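Local coordinates for protein beta-agarase (Persicobacter, PDB 6AII) that probably hydrolyses the beta-1,4 linkages of agarose, yielding neoagarobiose, as the catalytic domain of a glycoside hydrolase family 16 beta-agarase, at residues A3-G8 and V315-V320; A80-N85 and P101-G106; N227-Y232 and N263-Y268. All coordinates share one frame; numbering follows the deposited sequence.

How the contacts relate
From the N terminus, residues 3-8 come first and close against 315-320 on the strand 312-325, so contact 1 joins the two ends of the domain across about 300 residues and shares a calcium ion between them. The other two contacts nest inside that loop, one after the other. Contact 2 closes first, when strand 97-110 returns at 101-106 to the crossing 80-85 between strand 75-79 of one sheet and strand 86-90 of the other. Contact 3 closes later, setting the loop 263-268 against strand 228-233. Contacts 1 and 3 reach the same antiparallel sheet, while contacts 2 and 3 lie on opposite sides of the chain's centre, their centres about 36 Å apart.

Contact 1: residues A3-G8 and V315-V320; sequences AQDWAG and VDWIRV. With CA (calcium ion), chain B.
Trp6 packs against both Trp317 and Arg319, and its course from CB to the far ring atoms shows how a loop residue can be packed onto a strand. CB sits over the six-membered ring of Trp317, a CH-pi contact 4.1 Å from the centroid, and also touches the arginine chain. CG turns in between the backbone N and the carbonyl carbon (chi1 52°) and meets Arg319 CD at 3.6 Å. Further out, Arg319 CB stands over the six-membered ring of Trp6, 3.9 Å from its centroid, while Gln4 CB covers the opposite face. CE3 meets Trp317 CB at the ring edge, 3.7 Å away, and CZ3 comes within 3.5 Å of Ile318 O. The six-membered ring of Trp6 turns its edge to the face of the five-membered ring of Trp317, an offset edge-to-face pair with planes 75° apart. The indole N-H of Trp317 is also occupied, since a water accepts from NE1 and donates to Asp5 O.

Beside this apolar patch the same two segments share a metal. The calcium ion is bound by Asp5 OD2 at 2.3 Å, by Asp316 OD1 also at 2.3 Å, and by Asp316 O at 2.6 Å. A water, Asp30, Asn32 and Gly74 complete the site. The ion probably offsets the repulsion expected between the two carboxylates, and Asp316 OD2 is paired with Arg123. Because its ligands come from both ends of the domain and from the loops between, the ion probably has a structural role, as in related family 16 enzymes.

A classic beta bulge, with Asp316 and Trp317 both facing Arg123, marks the corner of the strand. Beyond it Arg319 reaches Glu121 of strand 118-125, Trp317 packs on that same strand, and Trp6 rests on Leu23 of strand 19-23.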
ATOM      1  N   ALA A   3      20.343  16.554  -7.692  1.00 28.50           N
ATOM      2  CA  ALA A   3      18.839  16.444  -7.840  1.00 26.72           C
ATOM      3  C   ALA A   3      18.434  15.079  -7.279  1.00 26.08           C
ATOM      4  O   ALA A   3      19.160  14.097  -7.478  1.00 25.99           O
ATOM      5  CB  ALA A   3      18.476  16.583  -9.319  1.00 27.06           C
ATOM      6  N   GLN A   4      17.267  15.028  -6.639  1.00 25.61           N
ATOM      7  CA  GLN A   4      16.783  13.714  -6.098  1.00 23.47           C
ATOM      8  C   GLN A   4      16.256  12.870  -7.246  1.00 21.09           C
ATOM      9  O   GLN A   4      16.077  13.332  -8.379  1.00 21.20           O
ATOM     10  CB  GLN A   4      15.727  14.067  -5.056  1.00 26.17           C
ATOM     11  CG  GLN A   4      16.400  14.946  -4.000  1.00 35.74           C
ATOM     12  CD  GLN A   4      15.756  14.999  -2.646  1.00 40.95           C
ATOM     13  OE1 GLN A   4      16.030  14.189  -1.760  1.00 50.45           O
ATOM     14  NE2 GLN A   4      14.970  16.040  -2.481  1.00 36.52           N
ATOM     15  N   ASP A   5      15.965  11.585  -6.915  1.00 19.77           N
ATOM     16  CA  ASP A   5      15.582  10.655  -7.961  1.00 18.73           C
ATOM     17  C   ASP A   5      14.301  11.110  -8.677  1.00 19.78           C
ATOM     18  O   ASP A   5      14.093  10.760  -9.817  1.00 21.68           O
ATOM     19  CB  ASP A   5      15.365   9.251  -7.418  1.00 20.81           C
ATOM     20  CG  ASP A   5      16.612   8.469  -7.058  1.00 23.94           C
ATOM     21  OD1 ASP A   5      17.742   8.894  -7.395  1.00 21.97           O
ATOM     22  OD2 ASP A   5      16.431   7.443  -6.408  1.00 23.47           O
ATOM     23  N   TRP A   6      13.391  11.751  -7.978  1.00 17.98           N
ATOM     24  CA  TRP A   6      12.108  12.163  -8.544  1.00 18.69           C
ATOM     25  C   TRP A   6      12.223  13.517  -9.249  1.00 22.75           C
ATOM     26  O   TRP A   6      11.220  14.062  -9.680  1.00 21.26           O
ATOM     27  CB  TRP A   6      11.031  12.242  -7.447  1.00 18.58           C
ATOM     28  CG  TRP A   6      11.459  13.078  -6.287  1.00 18.40           C
ATOM     29  CD1 TRP A   6      11.529  14.429  -6.233  1.00 20.17           C
ATOM     30  CD2 TRP A   6      11.849  12.607  -4.998  1.00 18.49           C
ATOM     31  NE1 TRP A   6      11.896  14.854  -4.995  1.00 21.16           N
ATOM     32  CE2 TRP A   6      12.156  13.747  -4.224  1.00 21.50           C
ATOM     33  CE3 TRP A   6      12.000  11.337  -4.436  1.00 19.50           C
ATOM     34  CZ2 TRP A   6      12.559  13.634  -2.909  1.00 19.34           C
ATOM     35  CZ3 TRP A   6      12.404  11.233  -3.135  1.00 19.57           C
ATOM     36  CH2 TRP A   6      12.685  12.379  -2.379  1.00 18.38           C
ATOM     37  N   ALA A   7      13.404  14.103  -9.273  1.00 21.92           N
ATOM     38  CA  ALA A   7      13.473  15.480  -9.832  1.00 25.94           C
ATOM     39  C   ALA A   7      13.099  15.425 -11.305  1.00 27.06           C
ATOM     40  O   ALA A   7      13.409  14.484 -11.972  1.00 27.47           O
ATOM     41  CB  ALA A   7      14.831  16.073  -9.642  1.00 26.97           C
ATOM     42  N   GLY A   8      12.364  16.430 -11.739  1.00 31.24           N
ATOM     43  CA  GLY A   8      11.908  16.454 -13.094  1.00 32.55           C
ATOM     44  C   GLY A   8      10.653  15.626 -13.314  1.00 34.49           C
ATOM     45  O   GLY A   8      10.130  15.615 -14.417  1.00 35.93           O
ATOM     46  N   VAL A 315      11.608  -0.399  -3.285  1.00 17.35           N
ATOM     47  CA  VAL A 315      11.065   0.944  -3.233  1.00 17.39           C
ATOM     48  C   VAL A 315      12.201   1.891  -3.671  1.00 16.77           C
ATOM     49  O   VAL A 315      13.154   2.101  -2.919  1.00 18.07           O
ATOM     50  CB  VAL A 315      10.526   1.332  -1.846  1.00 18.16           C
ATOM     51  CG1 VAL A 315       9.876   2.717  -1.875  1.00 19.25           C
ATOM     52  CG2 VAL A 315       9.540   0.282  -1.302  1.00 21.49           C
ATOM     53  N   ASP A 316      12.050   2.446  -4.878  1.00 15.77           N
ATOM     54  CA  ASP A 316      13.086   3.384  -5.389  1.00 16.17           C
ATOM     55  C   ASP A 316      13.036   4.685  -4.619  1.00 18.47           C
ATOM     56  O   ASP A 316      14.066   5.316  -4.361  1.00 19.45           O
ATOM     57  CB  ASP A 316      12.838   3.601  -6.877  1.00 19.56           C
ATOM     58  CG  ASP A 316      13.892   4.449  -7.570  1.00 20.99           C
ATOM     59  OD1 ASP A 316      15.043   4.520  -7.054  1.00 19.91           O
ATOM     60  OD2 ASP A 316      13.548   5.013  -8.643  1.00 20.58           O
ATOM     61  N   TRP A 317      11.838   5.163  -4.325  1.00 16.90           N
ATOM     62  CA  TRP A 317      11.702   6.400  -3.577  1.00 18.23           C
ATOM     63  C   TRP A 317      10.286   6.516  -3.005  1.00 16.46           C
ATOM     64  O   TRP A 317       9.321   5.897  -3.505  1.00 18.52           O
ATOM     65  CB  TRP A 317      12.051   7.657  -4.422  1.00 16.42           C
ATOM     66  CG  TRP A 317      11.458   7.846  -5.783  1.00 16.34           C
ATOM     67  CD1 TRP A 317      12.151   7.678  -6.931  1.00 17.74           C
ATOM     68  CD2 TRP A 317      10.156   8.298  -6.168  1.00 16.95           C
ATOM     69  NE1 TRP A 317      11.422   8.066  -8.016  1.00 18.35           N
ATOM     70  CE2 TRP A 317      10.189   8.455  -7.581  1.00 17.73           C
ATOM     71  CE3 TRP A 317       8.981   8.629  -5.460  1.00 19.28           C
ATOM     72  CZ2 TRP A 317       9.090   8.883  -8.292  1.00 18.43           C
ATOM     73  CZ3 TRP A 317       7.866   9.016  -6.180  1.00 18.42           C
ATOM     74  CH2 TRP A 317       7.932   9.160  -7.577  1.00 18.53           C
ATOM     75  N   ILE A 318      10.160   7.327  -1.970  1.00 17.11           N
ATOM     76  CA  ILE A 318       8.931   7.785  -1.403  1.00 17.13           C
ATOM     77  C   ILE A 318       9.033   9.307  -1.395  1.00 18.32           C
ATOM     78  O   ILE A 318      10.059   9.823  -0.908  1.00 18.76           O
ATOM     79  CB  ILE A 318       8.701   7.271   0.033  1.00 19.46           C
ATOM     80  CG1 ILE A 318       8.668   5.750   0.081  1.00 19.35           C
ATOM     81  CG2 ILE A 318       7.496   7.915   0.658  1.00 20.41           C
ATOM     82  CD1 ILE A 318       8.848   5.195   1.472  1.00 19.64           C
ATOM     83  N   ARG A 319       7.971   9.994  -1.820  1.00 19.00           N
ATOM     84  CA  ARG A 319       7.993  11.496  -1.730  1.00 20.16           C
ATOM     85  C   ARG A 319       6.636  11.966  -1.248  1.00 19.97           C
ATOM     86  O   ARG A 319       5.580  11.429  -1.584  1.00 19.10           O
ATOM     87  CB  ARG A 319       8.403  12.140  -3.054  1.00 19.33           C
ATOM     88  CG  ARG A 319       7.395  11.956  -4.192  1.00 18.27           C
ATOM     89  CD  ARG A 319       7.966  12.486  -5.492  1.00 19.18           C
ATOM     90  NE  ARG A 319       6.982  12.498  -6.543  1.00 18.37           N
ATOM     91  CZ  ARG A 319       6.979  13.232  -7.634  1.00 18.46           C
ATOM     92  NH1 ARG A 319       7.901  14.196  -7.785  1.00 20.33           N
ATOM     93  NH2 ARG A 319       6.111  12.951  -8.608  1.00 18.42           N
ATOM     94  N   VAL A 320       6.691  12.995  -0.394  1.00 18.00           N
ATOM     95  CA  VAL A 320       5.542  13.594   0.216  1.00 17.85           C
ATOM     96  C   VAL A 320       5.598  15.120   0.026  1.00 19.12           C
ATOM     97  O   VAL A 320       6.681  15.674   0.245  1.00 19.47           O
ATOM     98  CB  VAL A 320       5.446  13.242   1.704  1.00 17.97           C
ATOM     99  CG1 VAL A 320       4.323  13.971   2.363  1.00 19.45           C
ATOM    100  CG2 VAL A 320       5.250  11.719   1.869  1.00 19.52           C
TER
HETATM  101 CA    CA B 501      16.484   5.375  -5.441  1.00 20.34          CA
HETATM  102  O   HOH W   1      12.654   8.149 -10.639  1.00 27.20           O
HETATM  103  O   HOH W   2      17.907   4.949  -7.471  1.00 24.33           O

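Contact 2: residues A80-N85 and P101-G106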
ATOM      1  N   ALA A  80      11.065 -11.329   0.926  1.00 16.74           N
ATOM      2  CA  ALA A  80      10.461 -12.638   1.296  1.00 17.57           C
ATOM      3  C   ALA A  80      11.535 -13.712   1.225  1.00 19.53           C
ATOM      4  O   ALA A  80      12.173 -13.920   0.173  1.00 19.69           O
ATOM      5  CB  ALA A  80       9.260 -12.986   0.444  1.00 19.77           C
ATOM      6  N   SER A  81      11.585 -14.539   2.281  1.00 17.85           N
ATOM      7  CA  SER A  81      12.532 -15.652   2.318  1.00 18.75           C
ATOM      8  C   SER A  81      11.916 -16.791   3.140  1.00 20.02           C
ATOM      9  O   SER A  81      10.824 -16.627   3.692  1.00 19.53           O
ATOM     10  CB  SER A  81      13.838 -15.194   2.895  1.00 19.54           C
ATOM     11  OG  SER A  81      13.692 -14.685   4.210  1.00 20.21           O
ATOM     12  N   ARG A  82      12.575 -17.924   3.131  1.00 19.07           N
ATOM     13  CA  ARG A  82      11.960 -19.116   3.779  1.00 18.87           C
ATOM     14  C   ARG A  82      13.046 -19.947   4.445  1.00 20.99           C
ATOM     15  O   ARG A  82      13.833 -20.605   3.742  1.00 24.28           O
ATOM     16  CB  ARG A  82      11.119 -19.901   2.770  1.00 19.85           C
ATOM     17  CG  ARG A  82      10.441 -21.125   3.393  1.00 19.14           C
ATOM     18  CD  ARG A  82       9.397 -21.704   2.497  1.00 20.23           C
ATOM     19  NE  ARG A  82       8.256 -20.844   2.306  1.00 21.29           N
ATOM     20  CZ  ARG A  82       7.487 -20.841   1.243  1.00 19.49           C
ATOM     21  NH1 ARG A  82       7.680 -21.751   0.289  1.00 21.31           N
ATOM     22  NH2 ARG A  82       6.562 -19.882   1.109  1.00 21.42           N
ATOM     23  N   ASN A  83      12.957 -20.019   5.748  1.00 19.57           N
ATOM     24  CA  ASN A  83      13.962 -20.834   6.530  1.00 20.58           C
ATOM     25  C   ASN A  83      13.418 -22.242   6.792  1.00 25.51           C
ATOM     26  O   ASN A  83      14.161 -23.044   7.351  1.00 25.00           O
ATOM     27  CB  ASN A  83      14.376 -20.152   7.817  1.00 22.92           C
ATOM     28  CG  ASN A  83      13.254 -19.848   8.766  1.00 21.81           C
ATOM     29  OD1 ASN A  83      12.237 -20.536   8.729  1.00 21.18           O
ATOM     30  ND2 ASN A  83      13.440 -18.822   9.567  1.00 20.00           N
ATOM     31  N   GLY A  84      12.177 -22.578   6.428  1.00 21.80           N
ATOM     32  CA  GLY A  84      11.647 -23.885   6.690  1.00 21.73           C
ATOM     33  C   GLY A  84      10.805 -23.994   7.955  1.00 22.20           C
ATOM     34  O   GLY A  84      10.066 -25.014   8.079  1.00 24.01           O
ATOM     35  N   ASN A  85      10.832 -23.019   8.830  1.00 19.76           N
ATOM     36  CA  ASN A  85      10.010 -23.031  10.035  1.00 20.65           C
ATOM     37  C   ASN A  85       8.539 -22.917   9.662  1.00 22.35           C
ATOM     38  O   ASN A  85       8.198 -22.315   8.616  1.00 20.50           O
ATOM     39  CB  ASN A  85      10.367 -21.912  10.992  1.00 20.67           C
ATOM     40  CG  ASN A  85      11.729 -22.072  11.612  1.00 23.36           C
ATOM     41  OD1 ASN A  85      12.301 -23.141  11.501  1.00 21.79           O
ATOM     42  ND2 ASN A  85      12.247 -20.981  12.117  1.00 22.47           N
ATOM     43  N   PRO A 101       4.238 -23.943   6.110  1.00 20.25           N
ATOM     44  CA  PRO A 101       5.598 -23.363   6.076  1.00 22.50           C
ATOM     45  C   PRO A 101       5.443 -21.834   6.094  1.00 20.49           C
ATOM     46  O   PRO A 101       4.665 -21.265   5.314  1.00 22.10           O
ATOM     47  CB  PRO A 101       6.251 -23.894   4.786  1.00 23.39           C
ATOM     48  CG  PRO A 101       5.403 -25.114   4.439  1.00 25.61           C
ATOM     49  CD  PRO A 101       4.003 -24.693   4.849  1.00 22.25           C
ATOM     50  N   ALA A 102       6.196 -21.181   6.948  1.00 19.15           N
ATOM     51  CA  ALA A 102       6.131 -19.731   7.032  1.00 17.51           C
ATOM     52  C   ALA A 102       6.936 -19.083   5.887  1.00 18.05           C
ATOM     53  O   ALA A 102       7.763 -19.717   5.203  1.00 18.70           O
ATOM     54  CB  ALA A 102       6.678 -19.281   8.347  1.00 20.24           C
ATOM     55  N   THR A 103       6.649 -17.807   5.707  1.00 18.32           N
ATOM     56  CA  THR A 103       7.523 -16.980   4.859  1.00 19.21           C
ATOM     57  C   THR A 103       7.987 -15.800   5.695  1.00 16.70           C
ATOM     58  O   THR A 103       7.142 -15.003   6.191  1.00 17.54           O
ATOM     59  CB  THR A 103       6.801 -16.570   3.565  1.00 17.71           C
ATOM     60  OG1 THR A 103       6.207 -17.693   2.930  1.00 20.04           O
ATOM     61  CG2 THR A 103       7.721 -15.808   2.608  1.00 17.62           C
ATOM     62  N   GLN A 104       9.296 -15.612   5.875  1.00 17.05           N
ATOM     63  CA  GLN A 104       9.821 -14.492   6.558  1.00 16.79           C
ATOM     64  C   GLN A 104       9.762 -13.286   5.627  1.00 17.73           C
ATOM     65  O   GLN A 104      10.055 -13.477   4.434  1.00 17.48           O
ATOM     66  CB  GLN A 104      11.240 -14.740   7.058  1.00 18.41           C
ATOM     67  CG  GLN A 104      11.312 -15.828   8.163  1.00 18.94           C
ATOM     68  CD  GLN A 104      11.203 -17.220   7.617  1.00 19.44           C
ATOM     69  OE1 GLN A 104      11.918 -17.632   6.672  1.00 19.96           O
ATOM     70  NE2 GLN A 104      10.246 -18.016   8.189  1.00 17.59           N
ATOM     71  N   MET A 105       9.301 -12.185   6.167  1.00 17.72           N
ATOM     72  CA  MET A 105       8.927 -11.057   5.297  1.00 17.63           C
ATOM     73  C   MET A 105       9.264  -9.762   5.973  1.00 18.55           C
ATOM     74  O   MET A 105       9.647  -9.735   7.116  1.00 21.01           O
ATOM     75  CB  MET A 105       7.426 -11.138   4.980  1.00 16.47           C
ATOM     76  CG  MET A 105       7.107 -12.235   3.989  1.00 17.07           C
ATOM     77  SD  MET A 105       5.320 -12.353   3.665  1.00 20.38           S
ATOM     78  CE  MET A 105       5.257 -12.664   1.926  1.00 21.22           C
ATOM     79  N   GLY A 106       9.145  -8.643   5.267  1.00 18.39           N
ATOM     80  CA  GLY A 106       9.456  -7.368   5.871  1.00 20.09           C
ATOM     81  C   GLY A 106       8.271  -6.433   5.947  1.00 19.84           C
ATOM     82  O   GLY A 106       7.270  -6.532   5.178  1.00 19.55           O
TER
HETATM   83  O   HOH W   3      14.245 -16.474   6.160  1.00 22.08           O
HETATM   84  O   HOH W   4       9.734 -20.787   6.893  1.00 18.84           O
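Gln104 OE1 is held by two donors, the backbone N of Asn83 at 2.8 Å and a water at 2.6 Å that also bonds to Ser81 OG, a hydroxyl also bonded to Asn68. A bend at chi2 (77°) turns CD of Gln104 back over Asn83, where the two side-chain amides stack with planes 23° apart. The other amide atom, NE2, is bonded to Gln63 and to a second water.

Behind these side chains the backbones form a single antiparallel bridge: Ser81 and Gln104 are a hydrogen-bonded pair, with Ser81 N to Gln104 O at 2.8 Å. Residues 80-85 carry the chain from strand 75-79 of one sheet of the GH16 beta-sandwich to strand 86-90 of the other. Asn83 shapes this crossing with an Asx turn, its OD1 accepting from Asn85 N at 2.9 Å, and Asn85 O in turn receives Ala102 N.

With chi3 bent to -67°, NE of Arg82 is placed where it donates to Ala102 O at 3.1 Å. Arg82 NH2 reaches Thr103 OG1 at 2.9 Å, nearly straight and in the guanidinium plane. Asp301 forms a salt bridge with NH1 of the same guanidinium, and Tyr298 is a second partner of the threonine hydroxyl.

Contact 3: residues N227-Y232 and N263-Y268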
ATOM      1  N   ASN A 227     -12.991  15.016   2.996  1.00 22.13           N
ATOM      2  CA  ASN A 227     -13.948  14.334   2.151  1.00 24.34           C
ATOM      3  C   ASN A 227     -13.451  14.275   0.694  1.00 20.32           C
ATOM      4  O   ASN A 227     -14.260  14.302  -0.229  1.00 21.81           O
ATOM      5  CB  ASN A 227     -15.325  15.018   2.222  1.00 27.91           C
ATOM      6  CG  ASN A 227     -15.953  14.742   3.578  1.00 32.81           C
ATOM      7  OD1 ASN A 227     -16.451  13.642   3.816  1.00 30.55           O
ATOM      8  ND2 ASN A 227     -15.801  15.694   4.496  1.00 30.38           N
ATOM      9  N   HIS A 228     -12.140  14.173   0.467  1.00 20.36           N
ATOM     10  CA  HIS A 228     -11.628  14.244  -0.922  1.00 21.51           C
ATOM     11  C   HIS A 228     -10.304  13.470  -1.026  1.00 19.68           C
ATOM     12  O   HIS A 228      -9.266  13.926  -0.482  1.00 21.37           O
ATOM     13  CB  HIS A 228     -11.503  15.685  -1.401  1.00 21.21           C
ATOM     14  CG  HIS A 228     -11.255  15.780  -2.883  1.00 23.16           C
ATOM     15  ND1 HIS A 228     -12.217  16.145  -3.785  1.00 24.63           N
ATOM     16  CD2 HIS A 228     -10.140  15.588  -3.626  1.00 24.32           C
ATOM     17  CE1 HIS A 228     -11.723  16.188  -5.020  1.00 25.54           C
ATOM     18  NE2 HIS A 228     -10.434  15.848  -4.939  1.00 24.11           N
ATOM     19  N   LEU A 229     -10.316  12.401  -1.850  1.00 19.20           N
ATOM     20  CA  LEU A 229      -9.116  11.620  -2.119  1.00 19.37           C
ATOM     21  C   LEU A 229      -8.977  11.458  -3.644  1.00 18.46           C
ATOM     22  O   LEU A 229      -9.992  11.255  -4.339  1.00 21.20           O
ATOM     23  CB  LEU A 229      -9.266  10.215  -1.544  1.00 21.27           C
ATOM     24  CG  LEU A 229      -9.349  10.040  -0.047  1.00 21.86           C
ATOM     25  CD1 LEU A 229      -9.558   8.554   0.246  1.00 21.54           C
ATOM     26  CD2 LEU A 229      -8.104  10.560   0.631  1.00 23.14           C
ATOM     27  N   GLU A 230      -7.745  11.620  -4.131  1.00 17.96           N
ATOM     28  CA  GLU A 230      -7.495  11.372  -5.537  1.00 18.93           C
ATOM     29  C   GLU A 230      -6.338  10.405  -5.643  1.00 18.71           C
ATOM     30  O   GLU A 230      -5.317  10.548  -4.965  1.00 19.42           O
ATOM     31  CB  GLU A 230      -7.088  12.625  -6.323  1.00 20.27           C
ATOM     32  CG  GLU A 230      -8.120  13.744  -6.226  1.00 22.55           C
ATOM     33  CD  GLU A 230      -7.671  15.072  -6.808  1.00 28.10           C
ATOM     34  OE1 GLU A 230      -6.481  15.204  -7.227  1.00 24.82           O
ATOM     35  OE2 GLU A 230      -8.499  16.028  -6.747  1.00 26.16           O
ATOM     36  N   TYR A 231      -6.458   9.408  -6.561  1.00 17.95           N
ATOM     37  CA  TYR A 231      -5.355   8.404  -6.772  1.00 16.77           C
ATOM     38  C   TYR A 231      -4.745   8.551  -8.175  1.00 16.55           C
ATOM     39  O   TYR A 231      -5.442   8.841  -9.167  1.00 17.48           O
ATOM     40  CB  TYR A 231      -5.968   7.002  -6.664  1.00 16.62           C
ATOM     41  CG  TYR A 231      -6.506   6.657  -5.311  1.00 16.92           C
ATOM     42  CD1 TYR A 231      -7.800   7.028  -4.979  1.00 18.17           C
ATOM     43  CD2 TYR A 231      -5.777   5.940  -4.379  1.00 18.96           C
ATOM     44  CE1 TYR A 231      -8.353   6.727  -3.741  1.00 18.71           C
ATOM     45  CE2 TYR A 231      -6.311   5.661  -3.114  1.00 19.12           C
ATOM     46  CZ  TYR A 231      -7.608   6.031  -2.820  1.00 19.24           C
ATOM     47  OH  TYR A 231      -8.132   5.716  -1.600  1.00 20.48           O
ATOM     48  N   TYR A 232      -3.413   8.334  -8.237  1.00 18.07           N
ATOM     49  CA  TYR A 232      -2.611   8.498  -9.403  1.00 16.48           C
ATOM     50  C   TYR A 232      -1.730   7.266  -9.566  1.00 16.55           C
ATOM     51  O   TYR A 232      -1.044   6.848  -8.635  1.00 18.16           O
ATOM     52  CB  TYR A 232      -1.684   9.716  -9.244  1.00 17.79           C
ATOM     53  CG  TYR A 232      -2.485  10.988  -9.171  1.00 18.59           C
ATOM     54  CD1 TYR A 232      -3.078  11.412  -7.981  1.00 19.37           C
ATOM     55  CD2 TYR A 232      -2.696  11.724 -10.300  1.00 19.59           C
ATOM     56  CE1 TYR A 232      -3.884  12.552  -7.946  1.00 17.49           C
ATOM     57  CE2 TYR A 232      -3.506  12.850 -10.285  1.00 20.05           C
ATOM     58  CZ  TYR A 232      -4.111  13.249  -9.117  1.00 19.73           C
ATOM     59  OH  TYR A 232      -4.870  14.395  -9.160  1.00 22.80           O
ATOM     60  N   ASN A 263     -22.426   9.711   1.762  1.00 27.26           N
ATOM     61  CA  ASN A 263     -21.031  10.165   1.691  1.00 25.01           C
ATOM     62  C   ASN A 263     -20.160   8.930   1.411  1.00 26.23           C
ATOM     63  O   ASN A 263     -20.228   7.958   2.166  1.00 25.00           O
ATOM     64  CB  ASN A 263     -20.641  10.872   2.979  1.00 25.77           C
ATOM     65  CG  ASN A 263     -19.223  11.408   2.953  1.00 28.72           C
ATOM     66  OD1 ASN A 263     -18.283  10.619   3.032  1.00 29.03           O
ATOM     67  ND2 ASN A 263     -19.071  12.732   2.854  1.00 26.80           N
ATOM     68  N   VAL A 264     -19.329   8.961   0.363  1.00 24.25           N
ATOM     69  CA  VAL A 264     -18.590   7.711   0.005  1.00 23.66           C
ATOM     70  C   VAL A 264     -17.298   7.569   0.789  1.00 23.94           C
ATOM     71  O   VAL A 264     -16.770   6.440   0.771  1.00 24.71           O
ATOM     72  CB  VAL A 264     -18.323   7.639  -1.503  1.00 24.83           C
ATOM     73  CG1 VAL A 264     -19.597   7.628  -2.294  1.00 24.49           C
ATOM     74  CG2 VAL A 264     -17.359   8.721  -1.977  1.00 25.94           C
ATOM     75  N   LEU A 265     -16.850   8.599   1.530  1.00 22.90           N
ATOM     76  CA  LEU A 265     -15.700   8.452   2.431  1.00 24.74           C
ATOM     77  C   LEU A 265     -16.087   7.876   3.788  1.00 24.19           C
ATOM     78  O   LEU A 265     -15.324   7.124   4.344  1.00 23.92           O
ATOM     79  CB  LEU A 265     -14.950   9.751   2.602  1.00 23.82           C
ATOM     80  CG  LEU A 265     -14.372  10.108   1.238  1.00 30.98           C
ATOM     81  CD1 LEU A 265     -15.171  11.185   0.531  1.00 27.88           C
ATOM     82  CD2 LEU A 265     -12.900  10.308   1.242  1.00 36.74           C
ATOM     83  N   ASP A 266     -17.302   8.205   4.230  1.00 24.62           N
ATOM     84  CA  ASP A 266     -17.763   7.785   5.591  1.00 24.43           C
ATOM     85  C   ASP A 266     -19.261   7.511   5.551  1.00 25.19           C
ATOM     86  O   ASP A 266     -20.078   8.316   5.989  1.00 25.49           O
ATOM     87  CB  ASP A 266     -17.375   8.834   6.630  1.00 26.28           C
ATOM     88  CG  ASP A 266     -17.798   8.458   8.051  1.00 27.76           C
ATOM     89  OD1 ASP A 266     -17.998   7.238   8.304  1.00 25.49           O
ATOM     90  OD2 ASP A 266     -17.868   9.378   8.891  1.00 26.94           O
ATOM     91  N   LYS A 267     -19.612   6.383   5.000  1.00 22.90           N
ATOM     92  CA  LYS A 267     -20.976   6.109   4.602  1.00 23.35           C
ATOM     93  C   LYS A 267     -21.920   6.098   5.812  1.00 25.08           C
ATOM     94  O   LYS A 267     -23.049   6.573   5.682  1.00 28.87           O
ATOM     95  CB  LYS A 267     -21.028   4.757   3.901  1.00 23.87           C
ATOM     96  CG  LYS A 267     -22.416   4.318   3.486  1.00 26.79           C
ATOM     97  CD  LYS A 267     -22.411   3.081   2.607  1.00 26.93           C
ATOM     98  CE  LYS A 267     -23.811   2.707   2.154  1.00 28.19           C
ATOM     99  NZ  LYS A 267     -23.810   1.559   1.204  1.00 28.35           N
ATOM    100  N   TYR A 268     -21.459   5.532   6.890  1.00 26.28           N
ATOM    101  CA  TYR A 268     -22.329   5.279   8.080  1.00 28.69           C
ATOM    102  C   TYR A 268     -21.990   6.292   9.176  1.00 31.06           C
ATOM    103  O   TYR A 268     -22.388   6.081  10.324  1.00 30.07           O
ATOM    104  CB  TYR A 268     -22.144   3.842   8.551  1.00 27.83           C
ATOM    105  CG  TYR A 268     -22.548   2.844   7.519  1.00 30.09           C
ATOM    106  CD1 TYR A 268     -23.872   2.628   7.199  1.00 29.05           C
ATOM    107  CD2 TYR A 268     -21.574   2.155   6.795  1.00 31.65           C
ATOM    108  CE1 TYR A 268     -24.230   1.749   6.197  1.00 33.73           C
ATOM    109  CE2 TYR A 268     -21.921   1.263   5.804  1.00 31.31           C
ATOM    110  CZ  TYR A 268     -23.254   1.029   5.519  1.00 32.69           C
ATOM    111  OH  TYR A 268     -23.584   0.128   4.559  1.00 28.83           O
TER
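Two asparagine torsions bring Asn263 and Asn227 together: CG of Asn263 is anti to its own backbone N (chi1 -178°), whereas CG of Asn227 is anti to the carbonyl carbon (chi1 -71°). Asn263 ND2 then donates to Asn227 OD1 at 2.9 Å. The donor stands well above the carbonyl plane of Asn227, 53° out of it, and the two side chains cross at about a right angle with their amide planes steeply inclined. The other end of the Asn263 amide serves its own loop. Its OD1 accepts from Asp266 N at 2.9 Å, an Asx motif, with a weaker bond from Leu265 N, and these bonds should restrict rotation of the amide that supplies ND2.

Leu265 is the apolar half of the contact. Its two methyl groups divide the work: CD1 lies against the backbone carbonyl, 3.3 Å from Asn227 O, and CD2 meets Leu229 CG at 3.8 Å. Leu229 is buried between the two sheets of the beta-sandwich, packing also on Trp223 of strand 217-225 and His177 of strand 173-181. The loop after strand 255-259 is thereby seated on strand 228-233, and His177 bonds to Leu265 O as well.

Residues alternate along the strand, and His228, Glu230 and Tyr232 line the face opposite Leu229. Glu230 takes one donor on each carboxylate oxygen, OE2 from His228 NE2 at 2.7 Å and OE1 from Tyr232 OH at 2.6 Å. The other ring nitrogen of His228, ND1, is bonded to Ser242 OG.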